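Local coordinates for protein phage related exonuclease (Haemophilus somnus 129PT, PDB 3K93) that is a phage-related exonuclease that probably degrades DNA with a metal-dependent nuclease site, at residues T61-E66 with F160-N165; D111-W116 with I155-F160; G119-F124 with R188-I193. One frame throughout, in Å; residues are numbered along the deposited sequence.

Contact 1: T61-E66 with F160-N165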
ATOM      1  N   THR A  61     -18.477   1.511  -6.847  1.00 17.45           N
ATOM      2  CA  THR A  61     -19.133   2.581  -7.603  1.00 16.86           C
ATOM      3  C   THR A  61     -20.437   2.065  -8.254  1.00 17.02           C
ATOM      4  O   THR A  61     -21.405   2.809  -8.355  1.00 18.37           O
ATOM      5  CB  THR A  61     -18.196   3.185  -8.709  1.00 16.93           C
ATOM      6  OG1 THR A  61     -17.915   2.182  -9.670  1.00 17.55           O
ATOM      7  CG2 THR A  61     -16.856   3.702  -8.118  1.00 14.95           C
ATOM      8  N   GLN A  62     -20.476   0.815  -8.697  1.00 16.54           N
ATOM      9  CA  GLN A  62     -21.714   0.287  -9.243  0.50 17.03           C
ATOM     10  C   GLN A  62     -22.821   0.222  -8.184  1.00 17.02           C
ATOM     11  O   GLN A  62     -23.983   0.443  -8.514  1.00 17.22           O
ATOM     12  CB  GLN A  62     -21.511  -1.077  -9.900  0.50 17.64           C
ATOM     13  CG  GLN A  62     -22.669  -1.516 -10.852  0.50 18.81           C
ATOM     14  CD  GLN A  62     -23.253  -0.376 -11.720  0.50 19.94           C
ATOM     15  OE1 GLN A  62     -24.469  -0.217 -11.791  0.50 21.03           O
ATOM     16  NE2 GLN A  62     -22.387   0.403 -12.383  0.50 19.32           N
ATOM     17  N   LYS A  63     -22.483  -0.038  -6.919  1.00 16.33           N
ATOM     18  CA  LYS A  63     -23.518  -0.061  -5.863  1.00 16.04           C
ATOM     19  C   LYS A  63     -24.216   1.290  -5.764  1.00 16.50           C
ATOM     20  O   LYS A  63     -25.457   1.362  -5.719  1.00 15.20           O
ATOM     21  CB  LYS A  63     -22.952  -0.470  -4.504  1.00 15.40           C
ATOM     22  CG  LYS A  63     -23.963  -0.477  -3.352  1.00 14.33           C
ATOM     23  CD  LYS A  63     -23.367  -0.971  -2.065  1.00 10.83           C
ATOM     24  CE  LYS A  63     -24.354  -0.947  -0.897  1.00  9.32           C
ATOM     25  NZ  LYS A  63     -23.849  -1.596   0.380  1.00  5.03           N
ATOM     26  N   GLY A  64     -23.424   2.358  -5.758  1.00 17.58           N
ATOM     27  CA  GLY A  64     -23.969   3.725  -5.709  1.00 18.51           C
ATOM     28  C   GLY A  64     -24.860   4.026  -6.894  1.00 19.35           C
ATOM     29  O   GLY A  64     -25.849   4.706  -6.765  1.00 20.53           O
ATOM     30  N   ASN A  65     -24.517   3.510  -8.056  1.00 20.21           N
ATOM     31  CA  ASN A  65     -25.344   3.727  -9.231  1.00 21.29           C
ATOM     32  C   ASN A  65     -26.666   3.010  -9.109  1.00 20.80           C
ATOM     33  O   ASN A  65     -27.681   3.601  -9.358  1.00 20.02           O
ATOM     34  CB  ASN A  65     -24.632   3.288 -10.505  1.00 21.42           C
ATOM     35  CG  ASN A  65     -23.488   4.222 -10.888  1.00 24.97           C
ATOM     36  OD1 ASN A  65     -23.525   5.436 -10.592  1.00 27.08           O
ATOM     37  ND2 ASN A  65     -22.463   3.662 -11.581  1.00 26.67           N
ATOM     38  N   GLU A  66     -26.636   1.748  -8.699  1.00 20.90           N
ATOM     39  CA  GLU A  66     -27.858   0.975  -8.530  1.00 21.51           C
ATOM     40  C   GLU A  66     -28.773   1.497  -7.457  1.00 21.27           C
ATOM     41  O   GLU A  66     -29.986   1.418  -7.613  1.00 21.54           O
ATOM     42  CB  GLU A  66     -27.568  -0.503  -8.307  1.00 21.63           C
ATOM     43  CG  GLU A  66     -26.920  -1.121  -9.549  1.00 25.50           C
ATOM     44  CD  GLU A  66     -26.733  -2.641  -9.501  1.00 29.19           C
ATOM     45  OE1 GLU A  66     -27.262  -3.313  -8.567  1.00 30.06           O
ATOM     46  OE2 GLU A  66     -26.047  -3.150 -10.439  1.00 31.74           O
ATOM     47  N   PHE A 160     -26.879   0.773   2.669  1.00 11.99           N
ATOM     48  CA  PHE A 160     -27.928  -0.147   2.330  1.00 12.51           C
ATOM     49  C   PHE A 160     -27.276  -1.508   2.151  1.00 12.01           C
ATOM     50  O   PHE A 160     -26.068  -1.589   1.907  1.00 11.68           O
ATOM     51  CB  PHE A 160     -28.565   0.236   0.972  1.00 13.06           C
ATOM     52  CG  PHE A 160     -29.256   1.579   0.961  1.00 14.35           C
ATOM     53  CD1 PHE A 160     -30.465   1.754   1.611  1.00 15.25           C
ATOM     54  CD2 PHE A 160     -28.716   2.649   0.272  1.00 17.61           C
ATOM     55  CE1 PHE A 160     -31.110   2.971   1.609  1.00 15.55           C
ATOM     56  CE2 PHE A 160     -29.390   3.899   0.258  1.00 18.01           C
ATOM     57  CZ  PHE A 160     -30.585   4.045   0.932  1.00 15.59           C
ATOM     58  N   PRO A 161     -28.070  -2.565   2.179  1.00 11.71           N
ATOM     59  CA  PRO A 161     -27.535  -3.874   1.794  1.00 12.44           C
ATOM     60  C   PRO A 161     -26.994  -3.865   0.388  1.00 13.60           C
ATOM     61  O   PRO A 161     -27.537  -3.163  -0.471  1.00 14.44           O
ATOM     62  CB  PRO A 161     -28.754  -4.802   1.855  1.00 11.73           C
ATOM     63  CG  PRO A 161     -29.793  -4.072   2.520  1.00 12.31           C
ATOM     64  CD  PRO A 161     -29.504  -2.619   2.479  1.00 11.58           C
ATOM     65  N   THR A 162     -25.936  -4.639   0.139  1.00 14.49           N
ATOM     66  CA  THR A 162     -25.346  -4.710  -1.175  1.00 14.96           C
ATOM     67  C   THR A 162     -26.253  -5.548  -2.072  1.00 15.75           C
ATOM     68  O   THR A 162     -26.627  -6.631  -1.693  1.00 15.91           O
ATOM     69  CB  THR A 162     -23.912  -5.302  -1.092  1.00 15.58           C
ATOM     70  OG1 THR A 162     -23.095  -4.417  -0.317  1.00 14.13           O
ATOM     71  CG2 THR A 162     -23.269  -5.465  -2.477  1.00 14.52           C
ATOM     72  N   PRO A 163     -26.630  -5.032  -3.255  1.00 16.51           N
ATOM     73  CA  PRO A 163     -27.452  -5.815  -4.199  1.00 17.30           C
ATOM     74  C   PRO A 163     -26.758  -7.119  -4.568  1.00 18.11           C
ATOM     75  O   PRO A 163     -25.548  -7.120  -4.786  1.00 17.75           O
ATOM     76  CB  PRO A 163     -27.539  -4.917  -5.439  1.00 17.85           C
ATOM     77  CG  PRO A 163     -27.112  -3.568  -5.020  1.00 16.97           C
ATOM     78  CD  PRO A 163     -26.357  -3.671  -3.743  1.00 16.79           C
ATOM     79  N   LEU A 164     -27.512  -8.203  -4.629  1.00 19.43           N
ATOM     80  CA  LEU A 164     -26.960  -9.539  -4.882  1.00 20.80           C
ATOM     81  C   LEU A 164     -26.046  -9.625  -6.084  1.00 22.04           C
ATOM     82  O   LEU A 164     -25.018 -10.270  -6.029  1.00 22.38           O
ATOM     83  CB  LEU A 164     -28.068 -10.564  -5.038  1.00 20.62           C
ATOM     84  CG  LEU A 164     -28.572 -11.181  -3.737  1.00 21.53           C
ATOM     85  CD1 LEU A 164     -29.928 -11.913  -3.943  1.00 19.25           C
ATOM     86  CD2 LEU A 164     -27.502 -12.137  -3.142  1.00 21.83           C
ATOM     87  N   ASN A 165     -26.392  -8.924  -7.151  1.00 23.39           N
ATOM     88  CA  ASN A 165     -25.628  -9.015  -8.366  1.00 24.50           C
ATOM     89  C   ASN A 165     -24.193  -8.446  -8.218  1.00 23.82           C
ATOM     90  O   ASN A 165     -23.383  -8.618  -9.099  1.00 23.46           O
ATOM     91  CB  ASN A 165     -26.396  -8.344  -9.531  1.00 25.27           C
ATOM     92  CG  ASN A 165     -26.234  -6.836  -9.546  1.00 29.38           C
ATOM     93  OD1 ASN A 165     -25.381  -6.321 -10.256  1.00 37.09           O
ATOM     94  ND2 ASN A 165     -27.019  -6.122  -8.738  1.00 32.88           N
TER
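K63 and T162 meet at the buried end, where the lysine reaches straight out of helix 59-66. Its CG stands anti to the backbone N (chi1 178°) and the chain stays extended from there to NZ. The ammonium NZ donates to F160 O at 2.7 Å, coming in 23° off the carbonyl plane, and to T162 OG1 at 3.0 Å. S115 O and W116 O also lie close to NZ, W116 O probably as an acceptor, so the three protons of the buried ammonium have four neutral oxygens to share, which would help offset its burial. Nearer the helix, the lysine stem passes at about a right angle to the P163 ring, CG lying 4.0 Å from P163 CD. The other end is looser and faces solvent. There E66 and N165 reach toward each other tip to tip, carboxylate and amide only 18° from coplanar. N165 ND2 gives a nearly straight bond of 2.8 Å to the syn lone pair of E66 OE1, whereas the second pair, E66 OE2 and N165 OD1, sets two acceptors side by side at 3.2 Å and probably adds no attraction. E66 OE1 also rests against P163 CB at 3.5 Å. Side-chain hydrogen bonds of K63 and E66 thus fasten helix 59-66 to the loop after strand 152-158, at the C-terminal ends of the parallel strands, in an alpha/beta core consistent with the PD-(D/E)XK nuclease fold.

Contact 2: D111-W116 with I155-F160. With NA (sodium ion), chain B.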
ATOM      1  N   ASP A 111     -25.469  15.464  -1.335  1.00 15.67           N
ATOM      2  CA  ASP A 111     -24.783  14.407  -2.035  1.00 16.99           C
ATOM      3  C   ASP A 111     -24.895  13.083  -1.235  1.00 16.77           C
ATOM      4  O   ASP A 111     -24.627  13.046  -0.026  1.00 17.69           O
ATOM      5  CB  ASP A 111     -23.302  14.765  -2.228  1.00 17.26           C
ATOM      6  CG  ASP A 111     -22.662  13.973  -3.367  1.00 20.11           C
ATOM      7  OD1 ASP A 111     -22.301  12.793  -3.139  1.00 23.40           O
ATOM      8  OD2 ASP A 111     -22.562  14.490  -4.516  1.00 20.86           O
ATOM      9  N   THR A 112     -25.290  12.014  -1.917  1.00 15.60           N
ATOM     10  CA  THR A 112     -25.420  10.717  -1.309  1.00 14.98           C
ATOM     11  C   THR A 112     -24.157   9.873  -1.595  1.00 15.73           C
ATOM     12  O   THR A 112     -23.694   9.805  -2.738  1.00 16.42           O
ATOM     13  CB  THR A 112     -26.642   9.975  -1.867  1.00 14.75           C
ATOM     14  OG1 THR A 112     -26.513   9.847  -3.289  1.00 15.29           O
ATOM     15  CG2 THR A 112     -27.946  10.686  -1.517  1.00 13.00           C
ATOM     16  N   LYS A 113     -23.610   9.241  -0.565  1.00 15.28           N
ATOM     17  CA  LYS A 113     -22.485   8.338  -0.698  1.00 15.20           C
ATOM     18  C   LYS A 113     -22.932   6.976  -0.149  1.00 14.80           C
ATOM     19  O   LYS A 113     -23.151   6.832   1.053  1.00 12.74           O
ATOM     20  CB  LYS A 113     -21.294   8.863   0.112  1.00 15.63           C
ATOM     21  CG  LYS A 113     -20.939  10.350  -0.191  1.00 16.76           C
ATOM     22  CD  LYS A 113     -20.353  10.515  -1.571  1.00 15.31           C
ATOM     23  CE  LYS A 113     -19.869  11.944  -1.762  1.00 16.73           C
ATOM     24  NZ  LYS A 113     -19.478  12.210  -3.154  1.00 13.65           N
ATOM     25  N   CYS A 114     -23.055   5.992  -1.048  1.00 14.55           N
ATOM     26  CA  CYS A 114     -23.558   4.658  -0.703  1.00 14.62           C
ATOM     27  C   CYS A 114     -22.412   3.778  -0.280  1.00 13.15           C
ATOM     28  O   CYS A 114     -21.733   3.228  -1.110  1.00 12.71           O
ATOM     29  CB  CYS A 114     -24.268   4.028  -1.918  1.00 14.80           C
ATOM     30  SG  CYS A 114     -25.840   4.832  -2.251  1.00 18.24           S
ATOM     31  N   SER A 115     -22.205   3.641   1.021  1.00 12.88           N
ATOM     32  CA  SER A 115     -21.116   2.818   1.544  1.00 12.02           C
ATOM     33  C   SER A 115     -21.209   1.347   1.100  1.00 12.11           C
ATOM     34  O   SER A 115     -22.313   0.791   0.957  1.00 12.48           O
ATOM     35  CB  SER A 115     -21.110   2.880   3.063  1.00 12.40           C
ATOM     36  OG  SER A 115     -21.158   4.229   3.515  1.00 12.08           O
ATOM     37  N   TRP A 116     -20.058   0.730   0.884  1.00 10.67           N
ATOM     38  CA  TRP A 116     -20.025  -0.682   0.537  1.00 11.33           C
ATOM     39  C   TRP A 116     -20.498  -1.615   1.669  1.00 11.60           C
ATOM     40  O   TRP A 116     -21.385  -2.472   1.468  1.00 11.25           O
ATOM     41  CB  TRP A 116     -18.614  -1.086   0.092  1.00 10.73           C
ATOM     42  CG  TRP A 116     -18.501  -2.512  -0.270  1.00 10.67           C
ATOM     43  CD1 TRP A 116     -17.848  -3.482   0.437  1.00  9.56           C
ATOM     44  CD2 TRP A 116     -19.087  -3.167  -1.412  1.00 10.42           C
ATOM     45  NE1 TRP A 116     -17.986  -4.693  -0.195  1.00 12.54           N
ATOM     46  CE2 TRP A 116     -18.739  -4.533  -1.330  1.00 11.53           C
ATOM     47  CE3 TRP A 116     -19.856  -2.727  -2.499  1.00 12.41           C
ATOM     48  CZ2 TRP A 116     -19.127  -5.477  -2.306  1.00 13.47           C
ATOM     49  CZ3 TRP A 116     -20.255  -3.665  -3.488  1.00 11.37           C
ATOM     50  CH2 TRP A 116     -19.899  -5.024  -3.371  1.00 13.18           C
ATOM     51  N   ILE A 155     -23.425  16.007   3.075  1.00 11.78           N
ATOM     52  CA  ILE A 155     -23.013  14.726   2.511  1.00 12.49           C
ATOM     53  C   ILE A 155     -23.724  13.681   3.335  1.00 13.44           C
ATOM     54  O   ILE A 155     -23.483  13.567   4.536  1.00 13.62           O
ATOM     55  CB  ILE A 155     -21.494  14.520   2.625  1.00 12.19           C
ATOM     56  CG1 ILE A 155     -20.731  15.636   1.927  1.00 12.14           C
ATOM     57  CG2 ILE A 155     -21.080  13.176   2.066  1.00 12.31           C
ATOM     58  CD1 ILE A 155     -19.288  15.793   2.426  1.00 11.33           C
ATOM     59  N   ASP A 156     -24.634  12.957   2.704  1.00 14.69           N
ATOM     60  CA  ASP A 156     -25.362  11.847   3.339  1.00 14.12           C
ATOM     61  C   ASP A 156     -24.643  10.520   3.032  1.00 14.54           C
ATOM     62  O   ASP A 156     -24.774   9.968   1.932  1.00 15.15           O
ATOM     63  CB  ASP A 156     -26.781  11.772   2.763  1.00 14.67           C
ATOM     64  CG  ASP A 156     -27.742  12.815   3.358  1.00 14.56           C
ATOM     65  OD1 ASP A 156     -27.391  13.581   4.297  1.00 11.87           O
ATOM     66  OD2 ASP A 156     -28.892  12.825   2.885  1.00 14.80           O
ATOM     67  N   PHE A 157     -23.859  10.029   3.987  1.00 14.51           N
ATOM     68  CA  PHE A 157     -23.291   8.691   3.932  1.00 13.52           C
ATOM     69  C   PHE A 157     -24.428   7.745   4.316  1.00 13.43           C
ATOM     70  O   PHE A 157     -24.985   7.878   5.401  1.00 11.99           O
ATOM     71  CB  PHE A 157     -22.163   8.545   4.940  1.00 13.45           C
ATOM     72  CG  PHE A 157     -20.957   9.335   4.595  1.00 13.45           C
ATOM     73  CD1 PHE A 157     -20.060   8.865   3.661  1.00 14.56           C
ATOM     74  CD2 PHE A 157     -20.700  10.537   5.206  1.00 13.80           C
ATOM     75  CE1 PHE A 157     -18.938   9.594   3.338  1.00 14.61           C
ATOM     76  CE2 PHE A 157     -19.568  11.264   4.886  1.00 13.95           C
ATOM     77  CZ  PHE A 157     -18.705  10.805   3.951  1.00 14.62           C
ATOM     78  N   VAL A 158     -24.739   6.799   3.414  1.00 13.02           N
ATOM     79  CA  VAL A 158     -25.860   5.886   3.572  0.50 12.36           C
ATOM     80  C   VAL A 158     -25.439   4.438   3.315  1.00 12.70           C
ATOM     81  O   VAL A 158     -24.755   4.135   2.313  1.00 13.31           O
ATOM     82  CB  VAL A 158     -27.025   6.283   2.656  0.50 12.45           C
ATOM     83  CG1 VAL A 158     -27.642   7.587   3.138  0.50 11.14           C
ATOM     84  CG2 VAL A 158     -26.567   6.413   1.221  0.50 11.78           C
ATOM     85  N   LEU A 159     -25.812   3.547   4.234  1.00 12.62           N
ATOM     86  CA  LEU A 159     -25.521   2.111   4.137  1.00 12.05           C
ATOM     87  C   LEU A 159     -26.801   1.355   3.864  1.00 12.23           C
ATOM     88  O   LEU A 159     -27.710   1.309   4.723  1.00 11.05           O
ATOM     89  CB  LEU A 159     -24.897   1.574   5.444  1.00 11.77           C
ATOM     90  CG  LEU A 159     -24.559   0.084   5.406  1.00 12.15           C
ATOM     91  CD1 LEU A 159     -23.539  -0.243   4.286  1.00  8.53           C
ATOM     92  CD2 LEU A 159     -24.076  -0.459   6.799  1.00  9.91           C
ATOM     93  N   PHE A 160     -26.879   0.773   2.669  1.00 11.99           N
ATOM     94  CA  PHE A 160     -27.928  -0.147   2.330  1.00 12.51           C
ATOM     95  C   PHE A 160     -27.276  -1.508   2.151  1.00 12.01           C
ATOM     96  O   PHE A 160     -26.068  -1.589   1.907  1.00 11.68           O
ATOM     97  CB  PHE A 160     -28.565   0.236   0.972  1.00 13.06           C
ATOM     98  CG  PHE A 160     -29.256   1.579   0.961  1.00 14.35           C
ATOM     99  CD1 PHE A 160     -30.465   1.754   1.611  1.00 15.25           C
ATOM    100  CD2 PHE A 160     -28.716   2.649   0.272  1.00 17.61           C
ATOM    101  CE1 PHE A 160     -31.110   2.971   1.609  1.00 15.55           C
ATOM    102  CE2 PHE A 160     -29.390   3.899   0.258  1.00 18.01           C
ATOM    103  CZ  PHE A 160     -30.585   4.045   0.932  1.00 15.59           C
TER
HETATM  104 NA    NA B 223     -23.021  10.947  -4.748  1.00 34.38          NA
HETATM  105  O   HOH W   1     -21.463  12.536  -6.153  1.00 34.61           O
HETATM  106  O   HOH W   2     -24.874   1.904   0.821  1.00  7.32           O
HETATM  107  O   HOH W   3     -24.663   9.628  -6.353  1.00 34.50           O
HETATM  108  O   HOH W   4     -21.206   9.510  -4.933  1.00 22.96           O
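K113 lies across I155 and F157 on the face of the sheet that also carries D111. Its CB touches F157 CD1 at 3.8 Å. Its CG packs on I155 CG2 at 3.6 Å, and that methyl in turn sits over one face of the F157 ring, toward the rim. At chi2 (-70°) the chain bends, sending CD away from strand 152-158; beyond it the chain is extended, and CE keeps only a distant touch with I155 CG2. The tip, NZ, forms a salt bridge with D111 OD1 at 2.9 Å, weak as a hydrogen bond, and is also bonded to Q140 OE1 of helix 137-148. D111 OD1 binds the sodium ion at 2.5 Å as well, T112 O does so at 2.4 Å, and D100 with three waters completes the site; one of these waters also donates to D111 OD2. The opposite face holds T112, C114, D156 and V158 under helix 68-79, with C114 SG against V158 CG2 and at the edge of the F160 ring. D156 OD1 is hydrogen-bonded to T191 OG1, and OD2 to S75 OG, with a salt bridge to R79. Backbone hydrogen bonds of a parallel pair join the strands, D156 N to D111 O, K113 N to D156 O, V158 N to K113 O (2.8 Å, 172° at the hydrogen) and the more bent S115 N to V158 O. Past them a water takes over, donating to S115 O and V158 O and accepting from F160 N. A metal-binding aspartate with a lysine two residues on, beside a second metal-binding aspartate, is consistent with the PD-(D/E)XK nuclease site.

Contact 3: G119-F124 with R188-I193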
ATOM      1  N   GLY A 119     -18.003  -1.979   7.642  1.00 10.49           N
ATOM      2  CA  GLY A 119     -16.643  -1.544   7.879  1.00 11.19           C
ATOM      3  C   GLY A 119     -16.264  -0.203   7.283  1.00 11.50           C
ATOM      4  O   GLY A 119     -15.568   0.588   7.940  1.00 11.37           O
ATOM      5  N   SER A 120     -16.709   0.052   6.059  1.00 11.51           N
ATOM      6  CA  SER A 120     -16.309   1.245   5.328  1.00 12.37           C
ATOM      7  C   SER A 120     -17.299   2.395   5.605  1.00 11.63           C
ATOM      8  O   SER A 120     -16.974   3.564   5.428  1.00 12.16           O
ATOM      9  CB  SER A 120     -16.237   0.944   3.785  1.00 12.92           C
ATOM     10  OG  SER A 120     -17.559   0.700   3.208  1.00 13.79           O
ATOM     11  N   HIS A 121     -18.499   2.059   6.046  1.00 11.40           N
ATOM     12  CA  HIS A 121     -19.520   3.066   6.326  1.00 11.68           C
ATOM     13  C   HIS A 121     -19.194   3.857   7.607  1.00 11.91           C
ATOM     14  O   HIS A 121     -18.958   3.250   8.644  1.00 12.23           O
ATOM     15  CB  HIS A 121     -20.888   2.411   6.497  1.00 11.20           C
ATOM     16  CG  HIS A 121     -21.969   3.385   6.794  1.00 11.13           C
ATOM     17  ND1 HIS A 121     -22.468   4.240   5.844  1.00 10.70           N
ATOM     18  CD2 HIS A 121     -22.620   3.676   7.944  1.00 10.17           C
ATOM     19  CE1 HIS A 121     -23.407   4.993   6.387  1.00  8.10           C
ATOM     20  NE2 HIS A 121     -23.499   4.694   7.665  1.00  9.08           N
ATOM     21  N   PRO A 122     -19.209   5.188   7.539  1.00 12.03           N
ATOM     22  CA  PRO A 122     -18.926   6.005   8.718  1.00 12.88           C
ATOM     23  C   PRO A 122     -20.161   6.267   9.606  1.00 13.14           C
ATOM     24  O   PRO A 122     -20.867   7.275   9.458  1.00 13.17           O
ATOM     25  CB  PRO A 122     -18.395   7.299   8.128  1.00 13.42           C
ATOM     26  CG  PRO A 122     -19.053   7.405   6.777  1.00 13.59           C
ATOM     27  CD  PRO A 122     -19.335   6.005   6.316  1.00 13.02           C
ATOM     28  N   PHE A 123     -20.420   5.317  10.494  1.00 12.36           N
ATOM     29  CA  PHE A 123     -21.453   5.437  11.458  1.00 12.02           C
ATOM     30  C   PHE A 123     -21.195   6.599  12.397  1.00 12.47           C
ATOM     31  O   PHE A 123     -22.148   7.241  12.830  1.00 14.23           O
ATOM     32  CB  PHE A 123     -21.560   4.165  12.314  1.00 11.66           C
ATOM     33  CG  PHE A 123     -22.173   2.989  11.592  1.00 10.84           C
ATOM     34  CD1 PHE A 123     -23.546   2.800  11.599  1.00 10.40           C
ATOM     35  CD2 PHE A 123     -21.376   2.060  10.946  1.00  9.99           C
ATOM     36  CE1 PHE A 123     -24.128   1.718  10.948  1.00 10.21           C
ATOM     37  CE2 PHE A 123     -21.949   0.993  10.296  1.00 12.18           C
ATOM     38  CZ  PHE A 123     -23.348   0.830  10.303  1.00 11.24           C
ATOM     39  N   PHE A 124     -19.926   6.839  12.760  1.00 11.16           N
ATOM     40  CA  PHE A 124     -19.607   7.728  13.881  1.00  9.88           C
ATOM     41  C   PHE A 124     -19.321   9.106  13.357  1.00  9.38           C
ATOM     42  O   PHE A 124     -18.778   9.228  12.298  1.00  8.13           O
ATOM     43  CB  PHE A 124     -18.464   7.120  14.678  1.00  8.91           C
ATOM     44  CG  PHE A 124     -18.775   5.719  15.135  1.00  9.42           C
ATOM     45  CD1 PHE A 124     -19.818   5.494  16.019  1.00  7.26           C
ATOM     46  CD2 PHE A 124     -18.077   4.626  14.644  1.00  7.52           C
ATOM     47  CE1 PHE A 124     -20.141   4.198  16.413  1.00  7.92           C
ATOM     48  CE2 PHE A 124     -18.384   3.351  15.039  1.00  7.77           C
ATOM     49  CZ  PHE A 124     -19.437   3.132  15.916  1.00  8.03           C
ATOM     50  N   ARG A 188     -28.315   4.106   9.799  1.00 12.94           N
ATOM     51  CA  ARG A 188     -27.459   3.848   8.642  1.00 13.22           C
ATOM     52  C   ARG A 188     -27.308   5.056   7.725  1.00 13.03           C
ATOM     53  O   ARG A 188     -26.865   4.910   6.603  1.00 13.73           O
ATOM     54  CB  ARG A 188     -27.967   2.623   7.870  1.00 12.83           C
ATOM     55  CG  ARG A 188     -27.645   1.349   8.609  1.00 12.76           C
ATOM     56  CD  ARG A 188     -28.019   0.100   7.822  1.00 15.23           C
ATOM     57  NE  ARG A 188     -29.447  -0.200   7.885  1.00 16.13           N
ATOM     58  CZ  ARG A 188     -30.303  -0.156   6.865  1.00 21.27           C
ATOM     59  NH1 ARG A 188     -29.929   0.190   5.640  1.00 23.34           N
ATOM     60  NH2 ARG A 188     -31.579  -0.459   7.070  1.00 21.23           N
ATOM     61  N   ILE A 189     -27.699   6.242   8.203  1.00 12.45           N
ATOM     62  CA  ILE A 189     -27.419   7.494   7.499  1.00 12.53           C
ATOM     63  C   ILE A 189     -26.638   8.363   8.467  1.00 12.59           C
ATOM     64  O   ILE A 189     -27.067   8.545   9.589  1.00 12.91           O
ATOM     65  CB  ILE A 189     -28.718   8.198   6.933  1.00 11.63           C
ATOM     66  CG1 ILE A 189     -28.356   9.542   6.283  1.00 12.88           C
ATOM     67  CG2 ILE A 189     -29.766   8.378   7.981  1.00 11.75           C
ATOM     68  CD1 ILE A 189     -29.462  10.137   5.410  1.00  9.83           C
ATOM     69  N   THR A 190     -25.485   8.861   8.042  1.00 12.40           N
ATOM     70  CA  THR A 190     -24.728   9.839   8.797  1.00 12.61           C
ATOM     71  C   THR A 190     -24.444  10.981   7.862  1.00 13.02           C
ATOM     72  O   THR A 190     -23.912  10.761   6.761  1.00 13.49           O
ATOM     73  CB  THR A 190     -23.401   9.279   9.341  1.00 13.05           C
ATOM     74  OG1 THR A 190     -23.678   8.164  10.185  1.00 15.63           O
ATOM     75  CG2 THR A 190     -22.631  10.342  10.185  1.00 10.33           C
ATOM     76  N   THR A 191     -24.809  12.200   8.296  1.00 13.47           N
ATOM     77  CA  THR A 191     -24.732  13.403   7.460  1.00 13.79           C
ATOM     78  C   THR A 191     -23.609  14.333   7.941  1.00 14.13           C
ATOM     79  O   THR A 191     -23.476  14.526   9.137  1.00 14.60           O
ATOM     80  CB  THR A 191     -26.064  14.180   7.474  1.00 14.40           C
ATOM     81  OG1 THR A 191     -27.086  13.380   6.870  1.00 14.65           O
ATOM     82  CG2 THR A 191     -25.940  15.479   6.665  1.00 12.11           C
ATOM     83  N   VAL A 192     -22.793  14.863   7.021  1.00 13.56           N
ATOM     84  CA  VAL A 192     -21.761  15.851   7.349  1.00 13.32           C
ATOM     85  C   VAL A 192     -22.120  17.163   6.628  1.00 13.64           C
ATOM     86  O   VAL A 192     -22.384  17.152   5.445  1.00 14.31           O
ATOM     87  CB  VAL A 192     -20.369  15.383   6.923  1.00 13.64           C
ATOM     88  CG1 VAL A 192     -19.295  16.505   7.139  1.00 12.21           C
ATOM     89  CG2 VAL A 192     -19.977  14.100   7.665  1.00 13.56           C
ATOM     90  N   ILE A 193     -22.161  18.263   7.357  1.00 13.48           N
ATOM     91  CA  ILE A 193     -22.594  19.552   6.827  1.00 14.22           C
ATOM     92  C   ILE A 193     -21.332  20.325   6.485  1.00 14.44           C
ATOM     93  O   ILE A 193     -20.470  20.471   7.324  1.00 14.36           O
ATOM     94  CB  ILE A 193     -23.409  20.367   7.909  1.00 13.79           C
ATOM     95  CG1 ILE A 193     -24.668  19.606   8.337  1.00 14.24           C
ATOM     96  CG2 ILE A 193     -23.799  21.733   7.389  1.00 13.39           C
ATOM     97  CD1 ILE A 193     -25.338  20.148   9.669  1.00 14.01           C
TER
HETATM   98  O   HOH W   5     -24.924   5.767   9.785  1.00 11.28           O
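The inverse gamma turn centred on P122, just before helix 125-135, meets strand 189-195, the outermost of its sheet within the chain, through the hydroxyl of T190. With T190 OG1 anti to the carbonyl carbon (chi1 -59°), the hydroxyl faces two backbone oxygens, P122 O at 3.0 Å and F123 O at 3.2 Å; either could take its one proton, as could a nearby water, and the geometry leaves the choice open. That water, in the plane of the imidazole at its edge, bonds H121 NE2 at 2.8 Å and T190 OG1 at 2.7 Å. The other ring nitrogen, ND1, is held by S115 OG, so bonds at both nitrogens fix the rotation of the ring. H121 CE1 also approaches R188 O at 3.5 Å. The imidazole sets its CD2 over the centre of the F123 ring, whose CE1 touches R188 CG at 4.2 Å; F123 also stacks on F50 of a second subunit. R188 itself turns its guanidinium to L159 O and I183 O. Polar bonds here run through one hydroxyl and one bridging water, so the turn is held to this strand by a small shared network whose proton positions remain open, rather than by a strand pairing.

In the fold
Contact 2 is the buried centre, joining two parallel strands with backbone bonds and carrying the metal site. Contact 3 flanks it on the same sheet: strand 189-195 runs antiparallel beside 152-158, so the two contacts hold neighbouring strands, and P122 packs on F157. It too is buried, but relies on side-chain and water bonds and lies against a second subunit. Contact 1 is the most peripheral and only partly buried, with one charged group inside and another at the solvent edge. It shares F160 with contact 2 and, through K63, ties helix 59-66 to the strand ends there. Between contacts 1 and 3, R188 merely packs near F160 and P161.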